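Local coordinates for protein phosphoribosyl-glycinamide (GAR) synthetase (PDB 7LVO) that catalyses, through this N-terminal half of a bifunctional purine-biosynthesis enzyme, the ATP-dependent joining of glycine to 5-phosphoribosylamine to give glycinamide ribonucleotide, at residues A[43-55]-A[404-416]. Residues are numbered along the deposited sequence; the frame is centred on the assembly and turned at random.
Sequences LGAGGREHALAFK and PEGVEVFHAGTKR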
ATOM      1  N   LEU A  43      -6.439  -9.574  -6.834  1.00 20.79           N
ATOM      2  CA  LEU A  43      -7.626  -9.082  -6.149  1.00 23.53           C
ATOM      3  C   LEU A  43      -7.484  -7.572  -5.951  1.00 29.16           C
ATOM      4  O   LEU A  43      -6.505  -7.109  -5.356  1.00 21.73           O
ATOM      5  CB  LEU A  43      -7.820  -9.776  -4.810  1.00 19.99           C
ATOM      6  CG  LEU A  43      -7.785 -11.306  -4.790  1.00 27.04           C
ATOM      7  CD1 LEU A  43      -8.133 -11.801  -3.387  1.00 26.51           C
ATOM      8  CD2 LEU A  43      -8.711 -11.915  -5.813  1.00 24.41           C
ATOM      9  N   GLY A  44      -8.454  -6.814  -6.450  1.00 23.24           N
ATOM     10  CA  GLY A  44      -8.434  -5.370  -6.291  1.00 24.45           C
ATOM     11  C   GLY A  44      -8.803  -4.636  -7.563  1.00 24.42           C
ATOM     12  O   GLY A  44      -9.030  -5.261  -8.603  1.00 25.69           O
ATOM     13  N   ALA A  45      -8.861  -3.300  -7.494  1.00 25.44           N
ATOM     14  CA  ALA A  45      -9.253  -2.506  -8.651  1.00 25.68           C
ATOM     15  C   ALA A  45      -8.605  -1.128  -8.638  1.00 21.55           C
ATOM     16  O   ALA A  45      -9.144  -0.186  -9.230  1.00 25.74           O
ATOM     17  CB  ALA A  45     -10.777  -2.350  -8.710  1.00 36.40           C
ATOM     18  N   GLY A  46      -7.447  -0.996  -7.985  1.00 27.40           N
ATOM     19  CA  GLY A  46      -6.742   0.259  -7.904  1.00 22.59           C
ATOM     20  C   GLY A  46      -5.554   0.320  -8.845  1.00 16.93           C
ATOM     21  O   GLY A  46      -5.275  -0.600  -9.601  1.00 17.64           O
ATOM     22  N   GLY A  47      -4.843   1.451  -8.774  1.00 17.11           N
ATOM     23  CA  GLY A  47      -3.690   1.644  -9.629  1.00 23.08           C
ATOM     24  C   GLY A  47      -2.546   0.718  -9.290  1.00 26.34           C
ATOM     25  O   GLY A  47      -1.712   0.427 -10.152  1.00 19.70           O
ATOM     26  N   ARG A  48      -2.479   0.270  -8.036  1.00 21.57           N
ATOM     27  CA  ARG A  48      -1.520  -0.761  -7.660  1.00 22.31           C
ATOM     28  C   ARG A  48      -1.733  -2.024  -8.481  1.00 23.89           C
ATOM     29  O   ARG A  48      -0.766  -2.656  -8.920  1.00 23.67           O
ATOM     30  CB  ARG A  48      -1.639  -1.059  -6.172  1.00 25.86           C
ATOM     31  CG  ARG A  48      -0.735  -2.189  -5.684  1.00 26.64           C
ATOM     32  CD  ARG A  48      -1.469  -3.098  -4.702  1.00 28.30           C
ATOM     33  NE  ARG A  48      -1.925  -2.399  -3.509  1.00 43.73           N
ATOM     34  CZ  ARG A  48      -3.180  -2.039  -3.272  1.00 32.17           C
ATOM     35  NH1 ARG A  48      -4.150  -2.304  -4.126  1.00 41.14           N
ATOM     36  NH2 ARG A  48      -3.467  -1.399  -2.142  1.00 32.10           N
ATOM     37  N   GLU A  49      -2.995  -2.406  -8.704  1.00 26.38           N
ATOM     38  CA  GLU A  49      -3.274  -3.605  -9.493  1.00 23.91           C
ATOM     39  C   GLU A  49      -2.841  -3.417 -10.941  1.00 24.55           C
ATOM     40  O   GLU A  49      -2.167  -4.279 -11.516  1.00 26.20           O
ATOM     41  CB  GLU A  49      -4.756  -3.951  -9.412  1.00 28.83           C
ATOM     42  CG  GLU A  49      -5.155  -4.678  -8.139  1.00 24.82           C
ATOM     43  CD  GLU A  49      -4.935  -3.851  -6.898  1.00 25.03           C
ATOM     44  OE1 GLU A  49      -5.419  -2.700  -6.837  1.00 22.56           O
ATOM     45  OE2 GLU A  49      -4.267  -4.336  -5.979  1.00 28.80           O
ATOM     46  N   HIS A  50      -3.215  -2.285 -11.552  1.00 23.04           N
ATOM     47  CA  HIS A  50      -2.810  -2.048 -12.930  1.00 25.90           C
ATOM     48  C   HIS A  50      -1.291  -2.030 -13.056  1.00 23.98           C
ATOM     49  O   HIS A  50      -0.731  -2.637 -13.976  1.00 25.08           O
ATOM     50  CB  HIS A  50      -3.413  -0.737 -13.433  1.00 27.22           C
ATOM     51  CG  HIS A  50      -3.267  -0.530 -14.907  1.00 26.38           C
ATOM     52  ND1 HIS A  50      -3.670   0.625 -15.542  1.00 25.48           N
ATOM     53  CD2 HIS A  50      -2.758  -1.330 -15.872  1.00 31.43           C
ATOM     54  CE1 HIS A  50      -3.416   0.529 -16.834  1.00 28.33           C
ATOM     55  NE2 HIS A  50      -2.864  -0.650 -17.061  1.00 23.71           N
ATOM     56  N   ALA A  51      -0.611  -1.348 -12.138  1.00 23.12           N
ATOM     57  CA  ALA A  51       0.848  -1.305 -12.183  1.00 23.29           C
ATOM     58  C   ALA A  51       1.448  -2.699 -11.999  1.00 19.67           C
ATOM     59  O   ALA A  51       2.432  -3.053 -12.662  1.00 24.12           O
ATOM     60  CB  ALA A  51       1.369  -0.344 -11.116  1.00 22.26           C
ATOM     61  N   LEU A  52       0.883  -3.500 -11.093  1.00 20.21           N
ATOM     62  CA  LEU A  52       1.374  -4.868 -10.923  1.00 24.44           C
ATOM     63  C   LEU A  52       1.070  -5.717 -12.155  1.00 28.97           C
ATOM     64  O   LEU A  52       1.944  -6.437 -12.657  1.00 21.13           O
ATOM     65  CB  LEU A  52       0.768  -5.501  -9.671  1.00 19.36           C
ATOM     66  CG  LEU A  52       1.253  -4.940  -8.347  1.00 20.09           C
ATOM     67  CD1 LEU A  52       0.388  -5.443  -7.192  1.00 37.26           C
ATOM     68  CD2 LEU A  52       2.720  -5.304  -8.102  1.00 27.00           C
ATOM     69  N   ALA A  53      -0.168  -5.654 -12.650  1.00 24.06           N
ATOM     70  CA  ALA A  53      -0.503  -6.351 -13.886  1.00 22.75           C
ATOM     71  C   ALA A  53       0.415  -5.921 -15.017  1.00 25.12           C
ATOM     72  O   ALA A  53       0.803  -6.744 -15.858  1.00 28.57           O
ATOM     73  CB  ALA A  53      -1.967  -6.097 -14.263  1.00 31.75           C
ATOM     74  N   PHE A  54       0.773  -4.634 -15.047  1.00 19.45           N
ATOM     75  CA  PHE A  54       1.668  -4.126 -16.075  1.00 20.40           C
ATOM     76  C   PHE A  54       2.981  -4.897 -16.090  1.00 24.23           C
ATOM     77  O   PHE A  54       3.440  -5.339 -17.148  1.00 34.41           O
ATOM     78  CB  PHE A  54       1.901  -2.627 -15.839  1.00 25.55           C
ATOM     79  CG  PHE A  54       3.011  -2.038 -16.661  1.00 23.91           C
ATOM     80  CD1 PHE A  54       2.833  -1.777 -18.013  1.00 27.26           C
ATOM     81  CD2 PHE A  54       4.227  -1.723 -16.074  1.00 24.00           C
ATOM     82  CE1 PHE A  54       3.855  -1.223 -18.769  1.00 27.61           C
ATOM     83  CE2 PHE A  54       5.254  -1.167 -16.826  1.00 27.81           C
ATOM     84  CZ  PHE A  54       5.066  -0.918 -18.173  1.00 32.83           C
ATOM     85  N   LYS A  55       3.593  -5.076 -14.923  1.00 25.20           N
ATOM     86  CA  LYS A  55       4.877  -5.770 -14.854  1.00 23.76           C
ATOM     87  C   LYS A  55       4.715  -7.276 -15.033  1.00 25.85           C
ATOM     88  O   LYS A  55       5.452  -7.900 -15.806  1.00 25.09           O
ATOM     89  CB  LYS A  55       5.564  -5.465 -13.523  1.00 29.23           C
ATOM     90  CG  LYS A  55       5.972  -4.011 -13.345  1.00 30.67           C
ATOM     91  CD  LYS A  55       6.969  -3.557 -14.420  1.00 35.10           C
ATOM     92  CE  LYS A  55       8.234  -4.408 -14.424  1.00 37.09           C
ATOM     93  NZ  LYS A  55       9.263  -3.877 -15.365  1.00 40.13           N
ATOM     94  N   PRO A 404       3.182  11.023 -23.619  1.00 31.48           N
ATOM     95  CA  PRO A 404       4.580  11.072 -24.070  1.00 39.68           C
ATOM     96  C   PRO A 404       5.272   9.719 -24.014  1.00 35.31           C
ATOM     97  O   PRO A 404       4.766   8.769 -23.414  1.00 37.57           O
ATOM     98  CB  PRO A 404       5.229  12.073 -23.102  1.00 45.67           C
ATOM     99  CG  PRO A 404       4.098  12.967 -22.693  1.00 36.52           C
ATOM    100  CD  PRO A 404       2.870  12.093 -22.652  1.00 37.81           C
ATOM    101  N   GLU A 405       6.446   9.639 -24.637  1.00 39.09           N
ATOM    102  CA  GLU A 405       7.078   8.347 -24.894  1.00 41.77           C
ATOM    103  C   GLU A 405       7.247   7.536 -23.618  1.00 44.90           C
ATOM    104  O   GLU A 405       6.923   6.342 -23.583  1.00 51.76           O
ATOM    105  CB  GLU A 405       8.429   8.566 -25.582  1.00 42.86           C
ATOM    106  CG  GLU A 405       9.139   7.297 -25.987  1.00 44.70           C
ATOM    107  CD  GLU A 405      10.433   7.568 -26.734  1.00 43.06           C
ATOM    108  OE1 GLU A 405      10.743   8.753 -26.986  1.00 41.01           O
ATOM    109  OE2 GLU A 405      11.133   6.595 -27.073  1.00 37.66           O
ATOM    110  N   GLY A 406       7.758   8.162 -22.563  1.00 39.35           N
ATOM    111  CA  GLY A 406       8.108   7.427 -21.364  1.00 39.94           C
ATOM    112  C   GLY A 406       7.138   7.579 -20.213  1.00 36.59           C
ATOM    113  O   GLY A 406       7.528   7.474 -19.045  1.00 26.01           O
ATOM    114  N   VAL A 407       5.869   7.813 -20.527  1.00 25.55           N
ATOM    115  CA  VAL A 407       4.824   7.993 -19.529  1.00 30.25           C
ATOM    116  C   VAL A 407       3.957   6.742 -19.500  1.00 32.60           C
ATOM    117  O   VAL A 407       3.558   6.232 -20.554  1.00 37.63           O
ATOM    118  CB  VAL A 407       3.970   9.242 -19.822  1.00 36.91           C
ATOM    119  CG1 VAL A 407       2.836   9.352 -18.822  1.00 40.11           C
ATOM    120  CG2 VAL A 407       4.832  10.490 -19.787  1.00 28.71           C
ATOM    121  N   GLU A 408       3.668   6.254 -18.296  1.00 27.06           N
ATOM    122  CA  GLU A 408       2.757   5.136 -18.086  1.00 30.08           C
ATOM    123  C   GLU A 408       1.577   5.624 -17.259  1.00 35.16           C
ATOM    124  O   GLU A 408       1.767   6.240 -16.202  1.00 28.52           O
ATOM    125  CB  GLU A 408       3.453   3.968 -17.379  1.00 28.53           C
ATOM    126  CG  GLU A 408       4.554   3.313 -18.208  1.00 36.29           C
ATOM    127  CD  GLU A 408       4.022   2.684 -19.483  1.00 36.56           C
ATOM    128  OE1 GLU A 408       2.807   2.411 -19.553  1.00 40.88           O
ATOM    129  OE2 GLU A 408       4.823   2.469 -20.420  1.00 36.18           O
ATOM    130  N   VAL A 409       0.367   5.347 -17.735  1.00 31.06           N
ATOM    131  CA  VAL A 409      -0.863   5.755 -17.070  1.00 28.35           C
ATOM    132  C   VAL A 409      -1.468   4.513 -16.431  1.00 25.66           C
ATOM    133  O   VAL A 409      -1.894   3.583 -17.129  1.00 23.12           O
ATOM    134  CB  VAL A 409      -1.847   6.417 -18.040  1.00 24.01           C
ATOM    135  CG1 VAL A 409      -3.120   6.833 -17.303  1.00 28.41           C
ATOM    136  CG2 VAL A 409      -1.198   7.596 -18.737  1.00 36.21           C
ATOM    137  N   PHE A 410      -1.540   4.503 -15.107  1.00 22.94           N
ATOM    138  CA  PHE A 410      -2.150   3.414 -14.350  1.00 26.77           C
ATOM    139  C   PHE A 410      -3.484   3.898 -13.803  1.00 23.13           C
ATOM    140  O   PHE A 410      -3.537   4.910 -13.094  1.00 20.59           O
ATOM    141  CB  PHE A 410      -1.227   2.941 -13.219  1.00 18.67           C
ATOM    142  CG  PHE A 410       0.105   2.442 -13.703  1.00 21.11           C
ATOM    143  CD1 PHE A 410       0.180   1.375 -14.589  1.00 25.61           C
ATOM    144  CD2 PHE A 410       1.289   3.037 -13.276  1.00 20.85           C
ATOM    145  CE1 PHE A 410       1.406   0.908 -15.036  1.00 28.08           C
ATOM    146  CE2 PHE A 410       2.514   2.574 -13.714  1.00 22.37           C
ATOM    147  CZ  PHE A 410       2.575   1.508 -14.594  1.00 21.95           C
ATOM    148  N   HIS A 411      -4.553   3.173 -14.128  1.00 24.68           N
ATOM    149  CA  HIS A 411      -5.896   3.568 -13.723  1.00 26.46           C
ATOM    150  C   HIS A 411      -6.207   3.079 -12.308  1.00 22.27           C
ATOM    151  O   HIS A 411      -5.816   1.977 -11.910  1.00 19.19           O
ATOM    152  CB  HIS A 411      -6.937   3.009 -14.697  1.00 23.53           C
ATOM    153  CG  HIS A 411      -6.806   3.513 -16.099  1.00 26.91           C
ATOM    154  ND1 HIS A 411      -7.891   3.640 -16.942  1.00 28.26           N
ATOM    155  CD2 HIS A 411      -5.728   3.924 -16.809  1.00 25.53           C
ATOM    156  CE1 HIS A 411      -7.482   4.105 -18.110  1.00 33.38           C
ATOM    157  NE2 HIS A 411      -6.176   4.287 -18.055  1.00 30.49           N
ATOM    158  N   ALA A 412      -6.928   3.899 -11.557  1.00 27.41           N
ATOM    159  CA  ALA A 412      -7.451   3.503 -10.252  1.00 17.64           C
ATOM    160  C   ALA A 412      -8.989   3.478 -10.352  1.00 27.12           C
ATOM    161  O   ALA A 412      -9.550   2.476 -10.758  1.00 20.48           O
ATOM    162  CB  ALA A 412      -6.944   4.432  -9.156  1.00 25.70           C
ATOM    163  N   GLY A 413      -9.630   4.610 -10.055  1.00 28.01           N
ATOM    164  CA  GLY A 413     -11.083   4.655 -10.136  1.00 33.54           C
ATOM    165  C   GLY A 413     -11.614   4.954 -11.525  1.00 31.98           C
ATOM    166  O   GLY A 413     -12.077   6.067 -11.792  1.00 26.88           O
ATOM    167  N   THR A 414     -11.528   3.976 -12.423  1.00 31.78           N
ATOM    168  CA  THR A 414     -12.069   4.094 -13.770  1.00 25.85           C
ATOM    169  C   THR A 414     -12.843   2.824 -14.109  1.00 28.93           C
ATOM    170  O   THR A 414     -12.739   1.803 -13.425  1.00 28.81           O
ATOM    171  CB  THR A 414     -10.972   4.333 -14.816  1.00 28.90           C
ATOM    172  OG1 THR A 414     -10.143   3.169 -14.925  1.00 27.93           O
ATOM    173  CG2 THR A 414     -10.121   5.543 -14.445  1.00 22.00           C
ATOM    174  N   LYS A 415     -13.615   2.896 -15.193  1.00 33.00           N
ATOM    175  CA  LYS A 415     -14.429   1.772 -15.626  1.00 31.89           C
ATOM    176  C   LYS A 415     -14.766   1.957 -17.096  1.00 33.85           C
ATOM    177  O   LYS A 415     -14.880   3.087 -17.582  1.00 38.37           O
ATOM    178  CB  LYS A 415     -15.711   1.655 -14.796  1.00 35.26           C
ATOM    179  CG  LYS A 415     -16.463   0.348 -14.988  1.00 48.46           C
ATOM    180  CD  LYS A 415     -17.895   0.452 -14.473  1.00 51.85           C
ATOM    181  CE  LYS A 415     -18.575  -0.912 -14.441  1.00 55.23           C
ATOM    182  NZ  LYS A 415     -18.453  -1.639 -15.739  1.00 53.58           N
ATOM    183  N   ARG A 416     -14.912   0.837 -17.801  1.00 38.83           N
ATOM    184  CA  ARG A 416     -15.367   0.850 -19.183  1.00 41.90           C
ATOM    185  C   ARG A 416     -16.878   0.652 -19.223  1.00 45.43           C
ATOM    186  O   ARG A 416     -17.436  -0.123 -18.442  1.00 48.23           O
ATOM    187  CB  ARG A 416     -14.674  -0.238 -19.999  1.00 51.96           C
ATOM    188  CG  ARG A 416     -13.229   0.073 -20.354  1.00 43.58           C
ATOM    189  CD  ARG A 416     -13.128   1.170 -21.400  1.00 53.65           C
ATOM    190  NE  ARG A 416     -13.431   0.694 -22.745  1.00 49.47           N
ATOM    191  CZ  ARG A 416     -13.448   1.462 -23.826  1.00 52.70           C
ATOM    192  NH1 ARG A 416     -13.201   2.759 -23.754  1.00 47.77           N
ATOM    193  NH2 ARG A 416     -13.715   0.915 -25.009  1.00 59.94           N
TER
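His50, Ala51 and Phe54 of helix 47-55 meet Phe410 and His411 of edge strand 407-411 in an aromatic interdomain contact that joins the N and C domains of this ATP-grasp enzyme. The helix follows the first strand of the parallel N-domain sheet, whereas 407-411 is an outermost strand of an antiparallel sheet, hydrogen-bonded along one side to strand 427-435. Its other side illustrates how a side chain can serve an edge strand: His411 N donates to His50 ND1 at 3.0 Å, nearly straight (164°) and in the imidazole plane, which also indicates that ND1 carries no proton here. His50 has CG anti to its own N (chi1 -169°), and this turns the ring toward the strand. Phe410 is packed from several directions. Its edge points at the face of His50, with the planes 84° apart, and makes an offset edge-to-face pair with Phe54. Ala51 CB sits over one face of Phe410 in a CH-pi contact, 3.8 Å from the ring centroid. Gln342 and Leu346 also touch this phenyl ring, while Asn71 ND2 hydrogen-bonds to Ala45 O and, weakly, to His411 O and Ala412 O. At the start of the helix, Gly47 CA approaches His411 O at 3.1 Å in a CA-H...O contact.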